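Local structure of Glucanase/chitosanase (4ZZ5) at residues T57-R62 with F108-A113. The protein is a bacterial chitosanase/glucanase that probably hydrolyses glycosidic bonds, represented here by its second chitosan-binding module, a CBM32 beta-sandwich. Residues are numbered along the deposited sequence; the frame is centred on the assembly and turned at random.
Sequences TQSISR and FAATNA
The carbonyl oxygen of Q58 takes two donors from the facing strand: the amide N of A113 at 2.8 Å, approaching nearly in line with the C=O bond though the N-H...O angle is only 138°, and the CA-H of N112 in a weaker contact. The amide of Q58 returns a straighter bond to A113 O, and I60 and T111 pair in the same reciprocal way, with I60 N to T111 O at 2.9 Å. Between these two hydrogen-bonded pairs stands the non-hydrogen-bonded pair S59 and N112, whose side chains a water bridges, lying 2.9 Å from S59 OG and donating to N112 OD1. Beside it T57 CG2 rests 3.7 Å from N112 CB.

On the other face I60 and A113 make the apolar contact. I60 CG1 lies between its own N and carbonyl carbon (chi1 67°), and CD1 beyond it meets A113 CB at 3.8 Å. F108 lays one ring face over the S61-R62 peptide, S61 C sitting 3.8 Å above the ring plane toward the rim, while F108 N bonds to S61 O.

These antiparallel strands illustrate edge pairing in a beta-sandwich: 103-113 borders the four-stranded sheet, 57-67 runs between it and 130-137, with a classic beta bulge on that other edge where S61 and R62 both face Y137, and I60 and A113 both pack on V79 of strand 75-80 in the opposing sheet.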
loop_
_atom_site.group_PDB
_atom_site.type_symbol
_atom_site.label_atom_id
_atom_site.label_comp_id
_atom_site.label_asym_id
_atom_site.label_seq_id
_atom_site.Cartn_x
_atom_site.Cartn_y
_atom_site.Cartn_z
ATOM N N THR A 57 -9.053 -14.492 4.648
ATOM C CA THR A 57 -8.154 -14.861 3.518
ATOM C C THR A 57 -8.833 -14.593 2.224
ATOM O O THR A 57 -10.049 -14.979 1.964
ATOM C CB THR A 57 -7.816 -16.326 3.627
ATOM O OG1 THR A 57 -7.193 -16.669 4.856
ATOM C CG2 THR A 57 -6.901 -16.725 2.481
ATOM N N GLN A 58 -8.214 -13.971 1.256
ATOM C CA GLN A 58 -8.681 -13.764 -0.059
ATOM C C GLN A 58 -7.654 -14.273 -1.077
ATOM O O GLN A 58 -6.415 -14.191 -0.788
ATOM C CB GLN A 58 -8.924 -12.270 -0.316
ATOM C CG GLN A 58 -10.062 -11.728 0.528
ATOM C CD GLN A 58 -11.425 -12.071 -0.071
ATOM O OE1 GLN A 58 -11.542 -12.578 -1.158
ATOM N NE2 GLN A 58 -12.446 -11.785 0.673
ATOM N N SER A 59 -8.043 -14.621 -2.237
ATOM C CA SER A 59 -7.124 -14.907 -3.314
ATOM C C SER A 59 -7.033 -13.661 -4.107
ATOM O O SER A 59 -7.966 -13.116 -4.666
ATOM C CB SER A 59 -7.755 -16.015 -4.207
ATOM O OG SER A 59 -6.853 -16.221 -5.346
ATOM N N ILE A 60 -5.813 -13.067 -4.151
ATOM C CA ILE A 60 -5.585 -11.789 -4.799
ATOM C C ILE A 60 -4.546 -11.912 -5.929
ATOM O O ILE A 60 -3.631 -12.714 -5.798
ATOM C CB ILE A 60 -5.230 -10.678 -3.807
ATOM C CG1 ILE A 60 -3.901 -10.901 -3.142
ATOM C CG2 ILE A 60 -6.360 -10.561 -2.749
ATOM C CD1 ILE A 60 -3.405 -9.703 -2.304
ATOM N N SER A 61 -4.657 -11.079 -6.894
ATOM C CA SER A 61 -3.728 -11.068 -8.031
ATOM C C SER A 61 -3.470 -9.754 -8.630
ATOM O O SER A 61 -2.711 -9.638 -9.599
ATOM C CB SER A 61 -4.253 -12.069 -9.102
ATOM O OG SER A 61 -5.391 -11.535 -9.752
ATOM N N ARG A 62 -4.104 -8.667 -8.123
ATOM C CA ARG A 62 -3.933 -7.356 -8.683
ATOM C C ARG A 62 -3.985 -6.320 -7.611
ATOM O O ARG A 62 -4.815 -6.341 -6.702
ATOM C CB ARG A 62 -4.980 -7.060 -9.748
ATOM C CG ARG A 62 -4.901 -5.707 -10.414
ATOM C CD ARG A 62 -5.802 -5.668 -11.652
ATOM N NE ARG A 62 -7.182 -5.517 -11.390
ATOM C CZ ARG A 62 -7.842 -4.349 -11.409
ATOM N NH1 ARG A 62 -7.223 -3.158 -11.559
ATOM N NH2 ARG A 62 -9.147 -4.381 -11.218
ATOM N N PHE A 108 0.173 -10.031 -10.357
ATOM C CA PHE A 108 1.072 -11.033 -9.885
ATOM C C PHE A 108 0.348 -12.356 -9.743
ATOM O O PHE A 108 -0.874 -12.395 -9.809
ATOM C CB PHE A 108 1.766 -10.607 -8.578
ATOM C CG PHE A 108 0.770 -10.013 -7.532
ATOM C CD1 PHE A 108 0.051 -10.837 -6.749
ATOM C CD2 PHE A 108 0.587 -8.655 -7.393
ATOM C CE1 PHE A 108 -0.875 -10.356 -5.849
ATOM C CE2 PHE A 108 -0.352 -8.155 -6.497
ATOM C CZ PHE A 108 -1.050 -8.980 -5.735
ATOM N N ALA A 109 1.086 -13.410 -9.516
ATOM C CA ALA A 109 0.483 -14.737 -9.442
ATOM C C ALA A 109 -0.549 -14.713 -8.363
ATOM O O ALA A 109 -0.280 -14.276 -7.222
ATOM C CB ALA A 109 1.595 -15.764 -9.146
ATOM N N ALA A 110 -1.737 -15.324 -8.587
ATOM C CA ALA A 110 -2.757 -15.377 -7.588
ATOM C C ALA A 110 -2.319 -16.053 -6.369
ATOM O O ALA A 110 -1.693 -17.148 -6.380
ATOM C CB ALA A 110 -4.055 -16.023 -8.134
ATOM N N THR A 111 -2.599 -15.419 -5.166
ATOM C CA THR A 111 -2.124 -15.944 -3.947
ATOM C C THR A 111 -3.141 -15.702 -2.833
ATOM O O THR A 111 -3.789 -14.587 -2.809
ATOM C CB THR A 111 -0.789 -15.287 -3.482
ATOM O OG1 THR A 111 -0.361 -15.817 -2.236
ATOM C CG2 THR A 111 -0.813 -13.741 -3.434
ATOM N N ASN A 112 -3.259 -16.579 -1.909
ATOM C CA ASN A 112 -3.981 -16.265 -0.662
ATOM C C ASN A 112 -3.237 -15.143 0.039
ATOM O O ASN A 112 -2.004 -15.099 0.087
ATOM C CB ASN A 112 -4.046 -17.486 0.220
ATOM C CG ASN A 112 -5.046 -18.559 -0.302
ATOM O OD1 ASN A 112 -5.600 -18.412 -1.332
ATOM N ND2 ASN A 112 -5.298 -19.593 0.501
ATOM N N ALA A 113 -4.021 -14.302 0.690
ATOM C CA ALA A 113 -3.480 -13.201 1.547
ATOM C C ALA A 113 -4.563 -12.822 2.561
ATOM O O ALA A 113 -5.749 -12.762 2.164
ATOM C CB ALA A 113 -3.117 -12.001 0.703
HETATM O O HOH W 1 -5.226 -18.282 -4.158
#